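Local coordinates for protein trigger factor (Thermotoga maritima, PDB 2NSC) that probably acts as a ribosome-associated chaperone and peptidyl-prolyl isomerase that keeps newly made proteins open, represented here by its N-terminal, ribosome-binding domain, at residues E23-E28 / T66-L70. Residue numbers count along the deposited sequence, not the author numbering.
Sequences EIAQAE and TLDFL
Two α-helical segments, E23-E28 of helix 21-36 and T66-L70 of helix 62-71, cross steeply, their N-to-C directions 113° apart and their axes 8.4 Å from each other at closest approach. Backbone hydrogen bonds from N of residue i+4 to O of residue i run within both: A27 N to E23 O (2.9 Å), E28 N to I24 O (2.8 Å) and L70 N to T66 O (3.0 Å). E23 meets the partner with its backbone and the base of its side chain, E23 O lying 3.6 Å from L70 CD2, while its carboxylate turns back to the amide of G20 just before the helix. One residue on, I24 (m, t) sets CG1 4.4 Å from L70 CD1, a loose apolar contact along the flank. Although the CB of L70 (m, t) points sideways, its branched end reaches helix 21-36 and touches E23, I24 and A27. Such close helix-on-helix packing within the N-terminal domain, which in trigger factors binds the ribosome, is suited by a small residue at the crossing, and A27 supplies it. Its CA-to-CB bond points toward the other helix, and this single methyl fits 3.7 Å from both T66 O and L70 CD2, 4.0 Å from T66 CG2 and 4.1 Å from F69 CB. The A27 and F69 CA atoms are 5.3 Å apart, those of E28 and T66 5.1 Å. The F69 ring leads away beyond its CB. T66 suits its buried place because its hydroxyl is hydrogen-bonded to F62 O within its own helix, leaving the methyl to pack on A27. E28 points its CB away, yet its aliphatic CG passes 3.7 Å from T66 OG1, while its carboxylate makes a salt bridge with K55 of helix 51-58.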
ATOM      1  N   GLU A  23      -1.550   8.405   3.834  1.00 21.97           N
ATOM      2  CA  GLU A  23      -2.350   7.649   2.885  1.00 20.82           C
ATOM      3  C   GLU A  23      -2.196   6.163   3.128  1.00 20.15           C
ATOM      4  O   GLU A  23      -3.164   5.409   3.030  1.00 19.20           O
ATOM      5  CB  GLU A  23      -1.908   7.983   1.464  1.00 21.02           C
ATOM      6  CG  GLU A  23      -2.299   9.385   1.057  1.00 22.68           C
ATOM      7  CD  GLU A  23      -1.551   9.869  -0.155  1.00 25.15           C
ATOM      8  OE1 GLU A  23      -0.353   9.534  -0.301  1.00 26.55           O
ATOM      9  OE2 GLU A  23      -2.173  10.586  -0.971  1.00 26.01           O
ATOM     10  N   ILE A  24      -0.974   5.760   3.452  1.00 19.09           N
ATOM     11  CA  ILE A  24      -0.655   4.372   3.750  1.00 19.33           C
ATOM     12  C   ILE A  24      -1.416   3.920   5.005  1.00 19.10           C
ATOM     13  O   ILE A  24      -2.073   2.885   4.995  1.00 18.63           O
ATOM     14  CB  ILE A  24       0.867   4.183   3.902  1.00 19.04           C
ATOM     15  CG1 ILE A  24       1.551   4.457   2.561  1.00 18.97           C
ATOM     16  CG2 ILE A  24       1.208   2.764   4.408  1.00 19.62           C
ATOM     17  CD1 ILE A  24       3.064   4.280   2.598  1.00 19.85           C
ATOM     18  N   ALA A  25      -1.356   4.726   6.058  1.00 18.79           N
ATOM     19  CA  ALA A  25      -2.096   4.428   7.273  1.00 19.64           C
ATOM     20  C   ALA A  25      -3.613   4.344   7.016  1.00 19.79           C
ATOM     21  O   ALA A  25      -4.262   3.387   7.471  1.00 19.39           O
ATOM     22  CB  ALA A  25      -1.764   5.441   8.369  1.00 19.03           C
ATOM     23  N   GLN A  26      -4.159   5.316   6.276  1.00 20.50           N
ATOM     24  CA  GLN A  26      -5.574   5.287   5.854  1.00 22.07           C
ATOM     25  C   GLN A  26      -5.934   4.004   5.073  1.00 21.30           C
ATOM     26  O   GLN A  26      -6.965   3.383   5.334  1.00 21.76           O
ATOM     27  CB  GLN A  26      -5.950   6.547   5.070  1.00 21.61           C
ATOM     28  CG  GLN A  26      -6.139   7.795   5.974  1.00 24.79           C
ATOM     29  CD  GLN A  26      -6.377   9.093   5.186  1.00 25.13           C
ATOM     30  OE1 GLN A  26      -5.481   9.593   4.498  1.00 31.35           O
ATOM     31  NE2 GLN A  26      -7.583   9.643   5.296  1.00 29.32           N
ATOM     32  N   ALA A  27      -5.058   3.593   4.163  1.00 20.67           N
ATOM     33  CA  ALA A  27      -5.256   2.374   3.372  1.00 20.52           C
ATOM     34  C   ALA A  27      -5.181   1.113   4.243  1.00 20.89           C
ATOM     35  O   ALA A  27      -6.001   0.206   4.080  1.00 20.39           O
ATOM     36  CB  ALA A  27      -4.245   2.305   2.243  1.00 20.36           C
ATOM     37  N   GLU A  28      -4.204   1.059   5.156  1.00 20.67           N
ATOM     38  CA  GLU A  28      -4.116  -0.025   6.136  1.00 21.40           C
ATOM     39  C   GLU A  28      -5.418  -0.153   6.926  1.00 20.88           C
ATOM     40  O   GLU A  28      -5.899  -1.254   7.124  1.00 20.45           O
ATOM     41  CB  GLU A  28      -2.938   0.189   7.090  1.00 21.30           C
ATOM     42  CG  GLU A  28      -1.567   0.054   6.424  1.00 23.44           C
ATOM     43  CD  GLU A  28      -0.407   0.192   7.410  1.00 23.86           C
ATOM     44  OE1 GLU A  28       0.092   1.307   7.610  1.00 29.30           O
ATOM     45  OE2 GLU A  28       0.025  -0.810   7.985  1.00 26.89           O
ATOM     46  N   THR A  66      -3.323  -3.593   1.507  1.00 18.73           N
ATOM     47  CA  THR A  66      -2.963  -2.180   1.634  1.00 18.81           C
ATOM     48  C   THR A  66      -2.775  -1.531   0.266  1.00 18.75           C
ATOM     49  O   THR A  66      -3.303  -0.448   0.015  1.00 18.88           O
ATOM     50  CB  THR A  66      -1.735  -1.956   2.542  1.00 18.64           C
ATOM     51  OG1 THR A  66      -2.002  -2.520   3.836  1.00 19.53           O
ATOM     52  CG2 THR A  66      -1.467  -0.468   2.724  1.00 18.67           C
ATOM     53  N   LEU A  67      -2.063  -2.202  -0.630  1.00 18.50           N
ATOM     54  CA  LEU A  67      -1.844  -1.662  -1.954  1.00 18.50           C
ATOM     55  C   LEU A  67      -3.139  -1.601  -2.754  1.00 18.71           C
ATOM     56  O   LEU A  67      -3.333  -0.654  -3.514  1.00 19.66           O
ATOM     57  CB  LEU A  67      -0.782  -2.474  -2.689  1.00 18.31           C
ATOM     58  CG  LEU A  67       0.649  -2.174  -2.278  1.00 17.96           C
ATOM     59  CD1 LEU A  67       1.542  -3.369  -2.626  1.00 17.31           C
ATOM     60  CD2 LEU A  67       1.147  -0.874  -2.927  1.00 15.71           C
ATOM     61  N   ASP A  68      -4.027  -2.589  -2.588  1.00 18.81           N
ATOM     62  CA  ASP A  68      -5.354  -2.565  -3.255  1.00 18.46           C
ATOM     63  C   ASP A  68      -6.082  -1.261  -2.953  1.00 18.71           C
ATOM     64  O   ASP A  68      -6.604  -0.616  -3.843  1.00 18.05           O
ATOM     65  CB  ASP A  68      -6.257  -3.710  -2.783  1.00 17.76           C
ATOM     66  CG  ASP A  68      -5.895  -5.050  -3.405  1.00 20.37           C
ATOM     67  OD1 ASP A  68      -5.221  -5.071  -4.461  1.00 22.07           O
ATOM     68  OD2 ASP A  68      -6.285  -6.092  -2.832  1.00 19.97           O
ATOM     69  N   PHE A  69      -6.131  -0.896  -1.673  1.00 18.77           N
ATOM     70  CA  PHE A  69      -6.817   0.320  -1.284  1.00 19.58           C
ATOM     71  C   PHE A  69      -6.078   1.600  -1.691  1.00 20.29           C
ATOM     72  O   PHE A  69      -6.714   2.621  -1.961  1.00 20.71           O
ATOM     73  CB  PHE A  69      -7.201   0.289   0.199  1.00 19.13           C
ATOM     74  CG  PHE A  69      -8.377  -0.613   0.482  1.00 18.74           C
ATOM     75  CD1 PHE A  69      -9.669  -0.214   0.129  1.00 18.73           C
ATOM     76  CD2 PHE A  69      -8.184  -1.880   1.049  1.00 16.05           C
ATOM     77  CE1 PHE A  69     -10.760  -1.061   0.367  1.00 19.87           C
ATOM     78  CE2 PHE A  69      -9.248  -2.725   1.283  1.00 15.80           C
ATOM     79  CZ  PHE A  69     -10.540  -2.331   0.942  1.00 19.04           C
ATOM     80  N   LEU A  70      -4.751   1.555  -1.757  1.00 21.02           N
ATOM     81  CA  LEU A  70      -4.025   2.704  -2.278  1.00 23.04           C
ATOM     82  C   LEU A  70      -4.391   2.922  -3.746  1.00 25.25           C
ATOM     83  O   LEU A  70      -4.595   4.054  -4.166  1.00 25.06           O
ATOM     84  CB  LEU A  70      -2.514   2.562  -2.106  1.00 21.90           C
ATOM     85  CG  LEU A  70      -1.922   2.756  -0.707  1.00 20.81           C
ATOM     86  CD1 LEU A  70      -0.459   2.405  -0.794  1.00 18.02           C
ATOM     87  CD2 LEU A  70      -2.110   4.197  -0.175  1.00 18.18           C
TER